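Local coordinates for galactonate dehydratase (PDB 5OLC), which belongs to the enolase superfamily, joining an N-terminal domain of the mandelate racemase and muconate lactonizing enzyme type to an enolase-like C-terminal barrel domain, at residues Y57-A60 / A61-K64; D95-S99 / G100-A104; N122-V125 / S126-L129; I310-S313 / A314-L318. All coordinates share one frame; numbering follows the deposited sequence.

Interaction 1: Y57-A60 / A61-K64; sequences YGPA and AVIK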
loop_
_atom_site.group_PDB
_atom_site.type_symbol
_atom_site.label_atom_id
_atom_site.label_comp_id
_atom_site.label_asym_id
_atom_site.label_seq_id
_atom_site.Cartn_x
_atom_site.Cartn_y
_atom_site.Cartn_z
ATOM N N TYR A 57 21.155 -31.386 -1.935
ATOM C CA TYR A 57 22.130 -30.392 -1.473
ATOM C C TYR A 57 21.891 -30.011 -0.018
ATOM O O TYR A 57 20.774 -29.613 0.335
ATOM C CB TYR A 57 22.164 -29.152 -2.386
ATOM C CG TYR A 57 23.144 -28.085 -1.945
ATOM C CD1 TYR A 57 24.481 -28.132 -2.332
ATOM C CD2 TYR A 57 22.724 -26.997 -1.179
ATOM C CE1 TYR A 57 25.383 -27.134 -1.947
ATOM C CE2 TYR A 57 23.619 -25.997 -0.782
ATOM C CZ TYR A 57 24.949 -26.069 -1.168
ATOM O OH TYR A 57 25.824 -25.080 -0.780
ATOM N N GLY A 58 22.946 -30.129 0.794
ATOM C CA GLY A 58 22.927 -29.816 2.219
ATOM C C GLY A 58 23.651 -30.832 3.081
ATOM O O GLY A 58 24.642 -31.408 2.625
ATOM N N PRO A 59 23.189 -31.093 4.335
ATOM C CA PRO A 59 23.889 -32.075 5.192
ATOM C C PRO A 59 23.558 -33.532 4.831
ATOM O O PRO A 59 22.479 -34.064 5.145
ATOM C CB PRO A 59 23.471 -31.671 6.618
ATOM C CG PRO A 59 22.489 -30.526 6.464
ATOM C CD PRO A 59 22.033 -30.515 5.046
ATOM N N ALA A 60 24.510 -34.164 4.143
ATOM C CA ALA A 60 24.433 -35.518 3.612
ATOM C C ALA A 60 23.585 -36.509 4.437
ATOM O O ALA A 60 22.513 -36.908 3.982
ATOM C CB ALA A 60 25.824 -36.069 3.386
ATOM N N ALA A 61 24.035 -36.874 5.644
ATOM C CA ALA A 61 23.382 -37.864 6.503
ATOM C C ALA A 61 21.934 -37.523 6.915
ATOM O O ALA A 61 21.150 -38.430 7.220
ATOM C CB ALA A 61 24.240 -38.112 7.718
ATOM N N VAL A 62 21.585 -36.216 6.894
ATOM C CA VAL A 62 20.244 -35.722 7.220
ATOM C C VAL A 62 19.353 -35.887 6.006
ATOM O O VAL A 62 18.169 -36.224 6.154
ATOM C CB VAL A 62 20.228 -34.263 7.728
ATOM C CG1 VAL A 62 19.054 -34.041 8.677
ATOM C CG2 VAL A 62 21.539 -33.903 8.412
ATOM N N ILE A 63 19.930 -35.654 4.802
ATOM C CA ILE A 63 19.223 -35.810 3.524
ATOM C C ILE A 63 18.947 -37.307 3.275
ATOM O O ILE A 63 17.862 -37.680 2.814
ATOM C CB ILE A 63 20.006 -35.104 2.362
ATOM C CG1 ILE A 63 19.872 -33.563 2.463
ATOM C CG2 ILE A 63 19.570 -35.591 0.961
ATOM C CD1 ILE A 63 21.029 -32.837 1.966
ATOM N N LYS A 64 19.934 -38.145 3.625
ATOM C CA LYS A 64 19.905 -39.578 3.460
ATOM C C LYS A 64 18.756 -40.205 4.256
ATOM O O LYS A 64 18.137 -41.159 3.798
ATOM C CB LYS A 64 21.249 -40.146 3.893
ATOM C CG LYS A 64 21.581 -41.502 3.271
ATOM C CD LYS A 64 21.758 -42.577 4.324
ATOM C CE LYS A 64 20.573 -43.505 4.403
ATOM N NZ LYS A 64 20.685 -44.439 5.558
#

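Interaction 2: D95-S99 / G100-A104; sequences DYARS and GVLQA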
loop_
_atom_site.group_PDB
_atom_site.type_symbol
_atom_site.label_atom_id
_atom_site.label_comp_id
_atom_site.label_asym_id
_atom_site.label_seq_id
_atom_site.Cartn_x
_atom_site.Cartn_y
_atom_site.Cartn_z
ATOM N N ASP A 95 3.786 -30.402 6.305
ATOM C CA ASP A 95 3.622 -30.081 7.737
ATOM C C ASP A 95 4.970 -29.969 8.494
ATOM O O ASP A 95 5.053 -29.233 9.482
ATOM C CB ASP A 95 2.690 -31.109 8.443
ATOM C CG ASP A 95 2.020 -32.136 7.529
ATOM O OD1 ASP A 95 1.222 -31.728 6.660
ATOM O OD2 ASP A 95 2.298 -33.346 7.684
ATOM N N TYR A 96 6.009 -30.707 8.028
ATOM C CA TYR A 96 7.351 -30.780 8.632
ATOM C C TYR A 96 8.501 -30.380 7.661
ATOM O O TYR A 96 9.663 -30.715 7.919
ATOM C CB TYR A 96 7.621 -32.206 9.185
ATOM C CG TYR A 96 6.403 -32.975 9.648
ATOM C CD1 TYR A 96 5.804 -32.699 10.873
ATOM C CD2 TYR A 96 5.887 -34.023 8.890
ATOM C CE1 TYR A 96 4.696 -33.419 11.317
ATOM C CE2 TYR A 96 4.781 -34.753 9.325
ATOM C CZ TYR A 96 4.188 -34.445 10.539
ATOM O OH TYR A 96 3.091 -35.146 10.981
ATOM N N ALA A 97 8.188 -29.701 6.546
ATOM C CA ALA A 97 9.221 -29.320 5.582
ATOM C C ALA A 97 9.191 -27.823 5.248
ATOM O O ALA A 97 9.664 -27.035 6.078
ATOM C CB ALA A 97 9.145 -30.177 4.327
ATOM N N ARG A 98 8.641 -27.422 4.064
ATOM C CA ARG A 98 8.562 -26.031 3.574
ATOM C C ARG A 98 9.921 -25.537 3.052
ATOM O O ARG A 98 9.985 -24.916 1.985
ATOM C CB ARG A 98 7.982 -25.056 4.623
ATOM C CG ARG A 98 6.552 -25.356 5.050
ATOM C CD ARG A 98 5.952 -24.231 5.873
ATOM N NE ARG A 98 5.959 -22.942 5.175
ATOM C CZ ARG A 98 5.173 -21.917 5.479
ATOM N NH1 ARG A 98 5.244 -20.788 4.782
ATOM N NH2 ARG A 98 4.297 -22.014 6.473
ATOM N N SER A 99 10.994 -25.813 3.811
ATOM C CA SER A 99 12.369 -25.477 3.472
ATOM C C SER A 99 13.325 -26.588 3.945
ATOM O O SER A 99 12.895 -27.617 4.487
ATOM C CB SER A 99 12.763 -24.131 4.080
ATOM O OG SER A 99 12.596 -23.058 3.170
ATOM N N GLY A 100 14.606 -26.368 3.671
ATOM C CA GLY A 100 15.724 -27.202 4.077
ATOM C C GLY A 100 15.810 -28.639 3.611
ATOM O O GLY A 100 15.625 -28.950 2.432
ATOM N N VAL A 101 16.163 -29.504 4.579
ATOM C CA VAL A 101 16.468 -30.932 4.526
ATOM C C VAL A 101 15.431 -31.767 3.754
ATOM O O VAL A 101 15.841 -32.357 2.756
ATOM C CB VAL A 101 16.755 -31.492 5.952
ATOM C CG1 VAL A 101 16.676 -33.021 6.007
ATOM C CG2 VAL A 101 18.112 -31.005 6.457
ATOM N N LEU A 102 14.134 -31.844 4.170
ATOM C CA LEU A 102 13.156 -32.670 3.418
ATOM C C LEU A 102 12.966 -32.213 1.955
ATOM O O LEU A 102 12.630 -33.049 1.120
ATOM C CB LEU A 102 11.807 -32.835 4.121
ATOM C CG LEU A 102 11.771 -33.823 5.296
ATOM C CD1 LEU A 102 10.497 -33.679 6.078
ATOM C CD2 LEU A 102 11.909 -35.261 4.848
ATOM N N GLN A 103 13.257 -30.927 1.638
ATOM C CA GLN A 103 13.194 -30.409 0.274
ATOM C C GLN A 103 14.345 -30.959 -0.561
ATOM O O GLN A 103 14.138 -31.276 -1.740
ATOM C CB GLN A 103 13.140 -28.861 0.216
ATOM C CG GLN A 103 11.825 -28.240 0.687
ATOM C CD GLN A 103 10.581 -29.029 0.303
ATOM O OE1 GLN A 103 10.331 -29.322 -0.875
ATOM N NE2 GLN A 103 9.788 -29.416 1.299
ATOM N N ALA A 104 15.544 -31.118 0.064
ATOM C CA ALA A 104 16.712 -31.692 -0.607
ATOM C C ALA A 104 16.555 -33.229 -0.792
ATOM O O ALA A 104 17.136 -33.793 -1.730
ATOM C CB ALA A 104 17.987 -31.345 0.141
#

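Interaction 3: N122-V125 / S126-L129; sequences NLPV and SVLL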
loop_
_atom_site.group_PDB
_atom_site.type_symbol
_atom_site.label_atom_id
_atom_site.label_comp_id
_atom_site.label_asym_id
_atom_site.label_seq_id
_atom_site.Cartn_x
_atom_site.Cartn_y
_atom_site.Cartn_z
ATOM N N ASN A 122 14.115 -42.215 -24.140
ATOM C CA ASN A 122 15.328 -42.090 -24.967
ATOM C C ASN A 122 15.613 -40.675 -25.485
ATOM O O ASN A 122 15.974 -40.489 -26.650
ATOM C CB ASN A 122 15.321 -43.101 -26.104
ATOM C CG ASN A 122 16.703 -43.652 -26.326
ATOM O OD1 ASN A 122 17.522 -43.058 -27.038
ATOM N ND2 ASN A 122 17.040 -44.721 -25.605
ATOM N N LEU A 123 15.482 -39.687 -24.590
ATOM C CA LEU A 123 15.713 -38.267 -24.881
ATOM C C LEU A 123 16.491 -37.582 -23.758
ATOM O O LEU A 123 16.264 -37.935 -22.597
ATOM C CB LEU A 123 14.364 -37.536 -25.022
ATOM C CG LEU A 123 13.628 -37.650 -26.342
ATOM C CD1 LEU A 123 12.251 -37.052 -26.213
ATOM C CD2 LEU A 123 14.387 -36.965 -27.466
ATOM N N PRO A 124 17.326 -36.539 -24.026
ATOM C CA PRO A 124 17.952 -35.817 -22.900
ATOM C C PRO A 124 16.885 -35.086 -22.056
ATOM O O PRO A 124 15.727 -34.969 -22.491
ATOM C CB PRO A 124 18.937 -34.859 -23.581
ATOM C CG PRO A 124 18.402 -34.670 -24.935
ATOM C CD PRO A 124 17.703 -35.943 -25.321
ATOM N N VAL A 125 17.250 -34.643 -20.833
ATOM C CA VAL A 125 16.332 -33.952 -19.914
ATOM C C VAL A 125 15.877 -32.592 -20.488
ATOM O O VAL A 125 14.688 -32.271 -20.381
ATOM C CB VAL A 125 16.895 -33.844 -18.468
ATOM C CG1 VAL A 125 15.957 -33.063 -17.551
ATOM C CG2 VAL A 125 17.169 -35.229 -17.884
ATOM N N SER A 126 16.802 -31.805 -21.112
ATOM C CA SER A 126 16.474 -30.487 -21.680
ATOM C C SER A 126 15.350 -30.552 -22.700
ATOM O O SER A 126 14.416 -29.753 -22.626
ATOM C CB SER A 126 17.704 -29.774 -22.243
ATOM O OG SER A 126 18.731 -30.617 -22.740
ATOM N N VAL A 127 15.397 -31.543 -23.605
ATOM C CA VAL A 127 14.364 -31.766 -24.617
ATOM C C VAL A 127 13.052 -32.180 -23.929
ATOM O O VAL A 127 11.961 -31.764 -24.347
ATOM C CB VAL A 127 14.866 -32.787 -25.671
ATOM C CG1 VAL A 127 13.724 -33.383 -26.502
ATOM C CG2 VAL A 127 15.914 -32.143 -26.570
ATOM N N LEU A 128 13.175 -32.954 -22.847
ATOM C CA LEU A 128 12.028 -33.427 -22.079
ATOM C C LEU A 128 11.429 -32.370 -21.125
ATOM O O LEU A 128 10.327 -32.592 -20.586
ATOM C CB LEU A 128 12.384 -34.721 -21.336
ATOM C CG LEU A 128 12.145 -35.987 -22.112
ATOM C CD1 LEU A 128 12.779 -37.131 -21.437
ATOM C CD2 LEU A 128 10.676 -36.254 -22.247
ATOM N N LEU A 129 12.158 -31.236 -20.915
ATOM C CA LEU A 129 11.702 -30.100 -20.091
ATOM C C LEU A 129 10.904 -29.128 -20.999
ATOM O O LEU A 129 10.229 -28.211 -20.513
ATOM C CB LEU A 129 12.878 -29.340 -19.410
ATOM C CG LEU A 129 13.561 -29.917 -18.157
ATOM C CD1 LEU A 129 14.858 -29.153 -17.848
ATOM C CD2 LEU A 129 12.634 -29.924 -16.937
#

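Interaction 4: I310-S313 / A314-L318; sequences IAIS and AAVHL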
loop_
_atom_site.group_PDB
_atom_site.type_symbol
_atom_site.label_atom_id
_atom_site.label_comp_id
_atom_site.label_asym_id
_atom_site.label_seq_id
_atom_site.Cartn_x
_atom_site.Cartn_y
_atom_site.Cartn_z
ATOM N N ILE A 310 26.086 -35.199 -11.041
ATOM C CA ILE A 310 24.638 -35.479 -11.054
ATOM C C ILE A 310 23.921 -34.131 -10.967
ATOM O O ILE A 310 23.032 -33.875 -11.774
ATOM C CB ILE A 310 24.132 -36.475 -9.973
ATOM C CG1 ILE A 310 24.764 -37.862 -10.163
ATOM C CG2 ILE A 310 22.616 -36.584 -10.048
ATOM C CD1 ILE A 310 24.714 -38.739 -9.005
ATOM N N ALA A 311 24.379 -33.257 -10.024
ATOM C CA ALA A 311 23.939 -31.885 -9.775
ATOM C C ALA A 311 24.265 -30.970 -10.950
ATOM O O ALA A 311 23.374 -30.232 -11.397
ATOM C CB ALA A 311 24.617 -31.343 -8.544
ATOM N N ILE A 312 25.540 -30.984 -11.445
ATOM C CA ILE A 312 25.929 -30.132 -12.574
ATOM C C ILE A 312 25.082 -30.460 -13.807
ATOM O O ILE A 312 24.553 -29.538 -14.421
ATOM C CB ILE A 312 27.446 -30.127 -12.852
ATOM C CG1 ILE A 312 28.213 -29.698 -11.602
ATOM C CG2 ILE A 312 27.803 -29.224 -14.050
ATOM C CD1 ILE A 312 29.552 -30.413 -11.384
ATOM N N SER A 313 24.876 -31.765 -14.103
ATOM C CA SER A 313 24.057 -32.237 -15.229
ATOM C C SER A 313 22.651 -31.651 -15.222
ATOM O O SER A 313 22.230 -31.126 -16.248
ATOM C CB SER A 313 23.992 -33.758 -15.262
ATOM O OG SER A 313 25.253 -34.273 -15.642
ATOM N N ALA A 314 21.953 -31.691 -14.058
ATOM C CA ALA A 314 20.613 -31.143 -13.872
ATOM C C ALA A 314 20.579 -29.645 -14.262
ATOM O O ALA A 314 19.636 -29.214 -14.941
ATOM C CB ALA A 314 20.168 -31.344 -12.433
ATOM N N ALA A 315 21.643 -28.878 -13.895
ATOM C CA ALA A 315 21.784 -27.468 -14.269
ATOM C C ALA A 315 22.066 -27.331 -15.750
ATOM O O ALA A 315 21.463 -26.473 -16.378
ATOM C CB ALA A 315 22.868 -26.794 -13.459
ATOM N N VAL A 316 22.918 -28.197 -16.330
ATOM C CA VAL A 316 23.208 -28.166 -17.776
ATOM C C VAL A 316 21.883 -28.247 -18.533
ATOM O O VAL A 316 21.605 -27.404 -19.383
ATOM C CB VAL A 316 24.165 -29.292 -18.272
ATOM C CG1 VAL A 316 24.533 -29.080 -19.733
ATOM C CG2 VAL A 316 25.419 -29.405 -17.417
ATOM N N HIS A 317 21.059 -29.234 -18.174
ATOM C CA HIS A 317 19.768 -29.462 -18.790
ATOM C C HIS A 317 18.752 -28.386 -18.448
ATOM O O HIS A 317 17.916 -28.085 -19.290
ATOM C CB HIS A 317 19.269 -30.872 -18.485
ATOM C CG HIS A 317 20.048 -31.896 -19.250
ATOM N ND1 HIS A 317 19.593 -32.389 -20.461
ATOM C CD2 HIS A 317 21.291 -32.386 -19.022
ATOM C CE1 HIS A 317 20.541 -33.211 -20.896
ATOM N NE2 HIS A 317 21.582 -33.241 -20.065
ATOM N N LEU A 318 18.851 -27.747 -17.264
ATOM C CA LEU A 318 17.906 -26.669 -16.941
ATOM C C LEU A 318 18.223 -25.373 -17.694
ATOM O O LEU A 318 17.305 -24.834 -18.322
ATOM C CB LEU A 318 17.737 -26.426 -15.445
ATOM C CG LEU A 318 16.555 -25.516 -15.117
ATOM C CD1 LEU A 318 15.462 -26.246 -14.356
ATOM C CD2 LEU A 318 17.024 -24.241 -14.441
#

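Interaction 1: Y57-A60 / A61-K64
The carbonyl of Pro-59 accepts the amides of Val-62 and Ile-63 in the first turn of helix 60-70, where the loop after strand 51-56 runs into that helix. Pro-59 O thus takes two bonds. Ile-63 N lies 3.0 Å from Pro-59 O and only slightly tilted from the carbonyl plane, whereas Val-62 N, 2.9 Å from the same oxygen, sits well above that plane and donates along a more bent path (135°). One residue on, Lys-64 N reaches Ala-60 O at 2.9 Å, the next i to i+4 bond. The side chains repeat this turn in apolar form. CG2 of Val-62 lies beside its own backbone N, anti to the carbonyl carbon, and there it meets Pro-59 CB at 3.5 Å and, less closely, CG of the same ring. Ile-63 crosses the proline at about a right angle. Its CD1 comes to 4.0 Å from Pro-59 CD and extends further back over the loop, reaching Gly-58 C at 3.5 Å. Gly-58, at phi 137°, holds a backbone conformation readily open only to glycine. The tail of Lys-64 bends away to a salt bridge with Asp-68, one helical turn later. Round this helix start, Ala-60 and Ile-63 face strand 36-46, with Ala-60 also on strand 11-22, while Ile-63 packs against helix 101-120. At the loop end Tyr-57 meets the ring of His-304 edge to face and touches helix 278-281 in the barrel domain; Pro-59 packs on Tyr-96 of a second subunit.

Interaction 2: D95-S99 / G100-A104
Gly-100, the N-cap residue of helix 101-120, begins a helical turn whose Leu-102 and Gln-103 pack back on Tyr-96, Ala-97 and Ser-99 of the preceding loop. Its phi is positive (61°), a backbone conformation that glycine adopts easily, and Gly-100 O receives Ala-104 N at 3.2 Å together with a weaker bond from Gln-103 N. Val-101 takes almost no part in the contact with the loop and packs on Leu-102 of a second subunit. Leu-102 of the same chain points back toward the loop: its CB lies 3.8 Å from Ala-97 CB, and CD1 reaches past that methyl to Tyr-96 O at 3.6 Å. Gln-103 comes next. Its chain starts beside its own backbone N (chi1 -71°) and bends again at chi2, which lays CG 3.9 Å from Ser-99 C and carries the amide over Ala-97, with NE2 3.6 Å from Arg-98 N. No hydrogen bond crosses from residues 95-99 to residues 100-104, so the loop lies against the helix start by van der Waals contact, while its strong polar groups work between chains: Arg-98 forms salt bridges with Glu-234 and Glu-256 of the second subunit, and Asp-95 bonds to His-205 there.

Interaction 3: N122-V125 / S126-L129
Leu-123 and Pro-124 pack back onto Val-127 and Leu-128 where the chain enters the short, weakly bonded helix 125-128, just after a Schellman motif with Asn-122 as its C-prime residue has ended helix 101-120. The apolar contacts fall into two groups. On one side Val-127 spreads its two methyls between neighbours: CG1, anti to the backbone N (chi1 163°), meets Leu-123 CD2 at 3.8 Å, whereas CG2 approaches Pro-124 CG at 3.9 Å. Leu-123 crosses this valine at about a right angle and also sets its CB 3.9 Å from CD1 of Leu-128. This face continues into a third subunit, whose Leu-121 and Ile-80 pack on Leu-123 and Val-127. The other group joins Val-125 to Leu-129, and both reach Trp-114 of helix 101-120 and helix 283-296 of the barrel domain. The hydrogen bonds across the turn belong to the backbone and are modest. Leu-129 N donates to Val-125 O at 2.8 Å, but the bond is weak because it is strongly bent (116°). Leu-128 N, tilted from the plane of the carbonyl it uses, sits 3.3 Å from Pro-124 O.

Interaction 4: I310-S313 / A314-L318
His-317 turns an edge of its imidazole to the carbonyl of Ser-313, one helical turn earlier: with CG beside the backbone N (chi1 -72°), CD2 lies 3.2 Å from Ser-313 O, which stays in the plane of the ring. The same oxygen accepts His-317 N at 2.9 Å in a nearly straight bond (168°), so backbone and ring of the histidine both gather round it. The ring nitrogens have partners beyond the helix; ND1 probably bonds to Ser-126 N, and NE2 makes a weak bond to Leu-369 O. Ser-313 OG hydrogen-bonds back to Trp-309 O, one turn earlier. On another flank, Ile-312 and Val-316 lean together at an oblique angle, their CG2 methyls 4.1 Å apart. Between the same two residues Val-316 N donates to Ile-312 O at 2.8 Å, within the carbonyl plane. The alanines offer only methyl groups to their buried neighbours, and the bonds from Ala-314 N to Ile-310 O and from Ala-315 N to Ala-311 O are weak. Residues 310-317 are buried: Ala-311, Ala-314 and Ala-315 meet helix 278-281, Ile-310 touches strand 51-56 of the N-terminal domain, and Ile-310 and Ser-313 pack on strand 371-373.

Interactions 1, 2 and 3 are helix starts in the N-terminal part of the chain, whereas interaction 4 runs along one helix of the barrel domain. Interactions 1 and 2 touch through Ile-63 CG1 and Ala-104 CB, 3.7 Å apart, and share a second subunit as neighbour; interaction 3 faces a third one. Interactions 3 and 4 meet at His-317, which joins the helix start at 125-128 to the barrel domain. Interaction 4 is wholly buried and no other chain reaches it; interaction 2 is buried too, but partly by its partner subunit, and interactions 1 and 3 are partly buried. Backbone bonds span interactions 1, 3 and 4, while interaction 2 relies on packing.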